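Local atomic coordinates of putative peptidase (Bacteroides fragilis, PDB entry 5DYN), a protein that is a putative clostripain-family cysteine protease, seen here as a partial domain, and probably activates the B. fragilis toxin by cleaving it. Residues R16-Y21 with G112-S117. Sequence-based numbering, arbitrary orientation.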
ATOM      1  N   ARG A  16     -16.035   7.508  13.488  1.00 54.85           N
ATOM      2  CA  ARG A  16     -14.851   7.379  12.643  1.00 51.20           C
ATOM      3  C   ARG A  16     -15.087   7.963  11.254  1.00 48.40           C
ATOM      4  O   ARG A  16     -16.168   7.817  10.686  1.00 53.84           O
ATOM      5  CB  ARG A  16     -14.427   5.916  12.522  1.00 48.40           C
ATOM      6  CG  ARG A  16     -13.069   5.738  11.860  1.00 52.01           C
ATOM      7  CD  ARG A  16     -12.902   4.347  11.282  1.00 49.43           C
ATOM      8  NE  ARG A  16     -12.933   3.305  12.306  1.00 54.64           N
ATOM      9  CZ  ARG A  16     -11.854   2.814  12.911  1.00 52.07           C
ATOM     10  NH1 ARG A  16     -10.647   3.271  12.601  1.00 42.79           N
ATOM     11  NH2 ARG A  16     -11.983   1.864  13.828  1.00 49.75           N
ATOM     12  N   THR A  17     -14.068   8.623  10.710  1.00 51.55           N
ATOM     13  CA  THR A  17     -14.134   9.161   9.354  1.00 48.31           C
ATOM     14  C   THR A  17     -13.077   8.519   8.462  1.00 48.74           C
ATOM     15  O   THR A  17     -11.893   8.506   8.796  1.00 41.33           O
ATOM     16  CB  THR A  17     -13.944  10.690   9.338  1.00 48.79           C
ATOM     17  OG1 THR A  17     -15.017  11.318  10.052  1.00 54.59           O
ATOM     18  CG2 THR A  17     -13.921  11.212   7.907  1.00 39.27           C
ATOM     19  N   VAL A  18     -13.512   7.982   7.326  1.00 47.54           N
ATOM     20  CA  VAL A  18     -12.592   7.372   6.374  1.00 38.08           C
ATOM     21  C   VAL A  18     -12.718   8.027   5.003  1.00 36.37           C
ATOM     22  O   VAL A  18     -13.801   8.079   4.426  1.00 37.31           O
ATOM     23  CB  VAL A  18     -12.838   5.856   6.236  1.00 38.78           C
ATOM     24  CG1 VAL A  18     -11.907   5.258   5.187  1.00 34.28           C
ATOM     25  CG2 VAL A  18     -12.661   5.160   7.578  1.00 35.69           C
ATOM     26  N   LEU A  19     -11.602   8.536   4.491  1.00 37.32           N
ATOM     27  CA  LEU A  19     -11.565   9.102   3.150  1.00 34.31           C
ATOM     28  C   LEU A  19     -10.965   8.100   2.173  1.00 42.90           C
ATOM     29  O   LEU A  19      -9.840   7.634   2.366  1.00 44.22           O
ATOM     30  CB  LEU A  19     -10.762  10.404   3.135  1.00 38.83           C
ATOM     31  CG  LEU A  19     -10.394  10.995   1.770  1.00 36.90           C
ATOM     32  CD1 LEU A  19     -11.637  11.336   0.966  1.00 38.85           C
ATOM     33  CD2 LEU A  19      -9.514  12.222   1.942  1.00 32.12           C
ATOM     34  N   VAL A  20     -11.720   7.760   1.133  1.00 37.81           N
ATOM     35  CA  VAL A  20     -11.207   6.886   0.084  1.00 32.31           C
ATOM     36  C   VAL A  20     -10.773   7.729  -1.110  1.00 37.17           C
ATOM     37  O   VAL A  20     -11.600   8.349  -1.780  1.00 37.70           O
ATOM     38  CB  VAL A  20     -12.247   5.843  -0.355  1.00 34.01           C
ATOM     39  CG1 VAL A  20     -11.691   4.979  -1.474  1.00 31.09           C
ATOM     40  CG2 VAL A  20     -12.653   4.977   0.828  1.00 32.81           C
ATOM     41  N   TYR A  21      -9.467   7.759  -1.359  1.00 36.20           N
ATOM     42  CA  TYR A  21      -8.894   8.611  -2.393  1.00 35.82           C
ATOM     43  C   TYR A  21      -8.639   7.818  -3.671  1.00 30.01           C
ATOM     44  O   TYR A  21      -7.706   7.021  -3.740  1.00 31.61           O
ATOM     45  CB  TYR A  21      -7.593   9.249  -1.893  1.00 32.52           C
ATOM     46  CG  TYR A  21      -7.174  10.486  -2.657  1.00 33.11           C
ATOM     47  CD1 TYR A  21      -6.511  10.385  -3.874  1.00 35.88           C
ATOM     48  CD2 TYR A  21      -7.440  11.755  -2.161  1.00 32.89           C
ATOM     49  CE1 TYR A  21      -6.131  11.512  -4.576  1.00 36.74           C
ATOM     50  CE2 TYR A  21      -7.060  12.890  -2.857  1.00 33.05           C
ATOM     51  CZ  TYR A  21      -6.404  12.761  -4.063  1.00 31.31           C
ATOM     52  OH  TYR A  21      -6.019  13.883  -4.761  1.00 31.83           O
ATOM     53  N   GLY A 112      -9.148   7.148   9.121  1.00 41.86           N
ATOM     54  CA  GLY A 112      -8.487   6.205   8.245  1.00 37.29           C
ATOM     55  C   GLY A 112      -8.482   6.759   6.836  1.00 42.99           C
ATOM     56  O   GLY A 112      -9.302   7.618   6.501  1.00 38.13           O
ATOM     57  N   MET A 113      -7.555   6.291   6.009  1.00 38.37           N
ATOM     58  CA  MET A 113      -7.549   6.706   4.615  1.00 40.27           C
ATOM     59  C   MET A 113      -7.238   5.535   3.696  1.00 40.62           C
ATOM     60  O   MET A 113      -6.370   4.706   3.987  1.00 33.96           O
ATOM     61  CB  MET A 113      -6.549   7.843   4.384  1.00 37.96           C
ATOM     62  CG  MET A 113      -6.825   8.631   3.108  1.00 41.44           C
ATOM     63  SD  MET A 113      -5.739  10.044   2.843  1.00 39.97           S
ATOM     64  CE  MET A 113      -5.848  10.851   4.431  1.00 49.88           C
ATOM     65  N   VAL A 114      -7.972   5.473   2.587  1.00 35.34           N
ATOM     66  CA  VAL A 114      -7.785   4.446   1.574  1.00 27.20           C
ATOM     67  C   VAL A 114      -7.169   5.056   0.323  1.00 33.37           C
ATOM     68  O   VAL A 114      -7.591   6.118  -0.139  1.00 35.29           O
ATOM     69  CB  VAL A 114      -9.118   3.763   1.211  1.00 35.13           C
ATOM     70  CG1 VAL A 114      -8.910   2.702   0.139  1.00 30.83           C
ATOM     71  CG2 VAL A 114      -9.750   3.160   2.450  1.00 31.04           C
ATOM     72  N   PHE A 115      -6.165   4.383  -0.222  1.00 35.85           N
ATOM     73  CA  PHE A 115      -5.476   4.879  -1.404  1.00 35.12           C
ATOM     74  C   PHE A 115      -5.730   3.962  -2.594  1.00 35.43           C
ATOM     75  O   PHE A 115      -5.261   2.823  -2.632  1.00 34.38           O
ATOM     76  CB  PHE A 115      -3.985   5.019  -1.115  1.00 34.94           C
ATOM     77  CG  PHE A 115      -3.679   6.017  -0.035  1.00 30.33           C
ATOM     78  CD1 PHE A 115      -3.688   5.640   1.301  1.00 31.12           C
ATOM     79  CD2 PHE A 115      -3.403   7.337  -0.352  1.00 28.29           C
ATOM     80  CE1 PHE A 115      -3.414   6.559   2.298  1.00 34.25           C
ATOM     81  CE2 PHE A 115      -3.127   8.260   0.643  1.00 30.55           C
ATOM     82  CZ  PHE A 115      -3.133   7.869   1.967  1.00 31.17           C
ATOM     83  N   TRP A 116      -6.477   4.485  -3.562  1.00 32.19           N
ATOM     84  CA  TRP A 116      -7.038   3.701  -4.657  1.00 29.52           C
ATOM     85  C   TRP A 116      -6.476   4.156  -6.000  1.00 30.19           C
ATOM     86  O   TRP A 116      -6.916   5.176  -6.540  1.00 32.05           O
ATOM     87  CB  TRP A 116      -8.567   3.838  -4.651  1.00 33.06           C
ATOM     88  CG  TRP A 116      -9.336   2.789  -5.416  1.00 39.41           C
ATOM     89  CD1 TRP A 116     -10.055   1.753  -4.886  1.00 32.79           C
ATOM     90  CD2 TRP A 116      -9.492   2.695  -6.841  1.00 35.37           C
ATOM     91  NE1 TRP A 116     -10.639   1.019  -5.889  1.00 34.17           N
ATOM     92  CE2 TRP A 116     -10.308   1.573  -7.098  1.00 32.81           C
ATOM     93  CE3 TRP A 116      -9.019   3.446  -7.923  1.00 25.46           C
ATOM     94  CZ2 TRP A 116     -10.656   1.182  -8.390  1.00 31.83           C
ATOM     95  CZ3 TRP A 116      -9.364   3.056  -9.204  1.00 32.82           C
ATOM     96  CH2 TRP A 116     -10.177   1.934  -9.427  1.00 30.75           C
ATOM     97  N   SER A 117      -5.514   3.402  -6.532  1.00 22.54           N
ATOM     98  CA  SER A 117      -4.921   3.703  -7.838  1.00 29.17           C
ATOM     99  C   SER A 117      -3.914   2.637  -8.262  1.00 28.73           C
ATOM    100  O   SER A 117      -3.875   1.545  -7.699  1.00 29.65           O
ATOM    101  CB  SER A 117      -4.231   5.069  -7.820  1.00 28.53           C
ATOM    102  OG  SER A 117      -3.982   5.529  -9.133  1.00 29.92           O
TER
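V18, V20 and V114 share one rotamer, each with CG1 anti to the backbone N (chi1 177° to 179°). V20 and V114 are paired across the strands and project from the same face; the matching torsions set CG1 beside CG1 and CG2 beside CG2. V20 CG2 also meets V114 CB at 3.8 Å. V18 meets the same neighbour at a slant, its CG1 4.1 Å from V114 CG2; its direct partner, G112, offers only backbone, and V18 CA-H points at G112 O. On the other face M113, also with CG anti to N, lays CG 3.3 Å from L19 O. That carbonyl is gripped chiefly by V114 N, at 2.9 Å and nearly straight.

Along the parallel main chains T17 O takes G112 N in a more bent bond (142° at the hydrogen), G112 O takes L19 N, V114 O takes Y21 N at 2.8 Å, and Y21 O takes W116 N. W116 CB leans on Y21 O, 3.4 Å away, before the indole leads off and NE1 bonds D35 of helix 29-43. On the opposite face the Y21 ring also swings away, its OH bonded to S89 O.

Helix 92-105 covers the L19, Y21 and M113 face, and helix 29-43 covers V20 and W116. Although 110-116 is an edge strand within its own chain, M113 to W116 pair in parallel with a strand of the other chain, extending the sheet across the interface. Two adjacent parallel strands between helix layers form part of an alpha/beta sandwich, consistent with the caspase-like fold of clan CD peptidases.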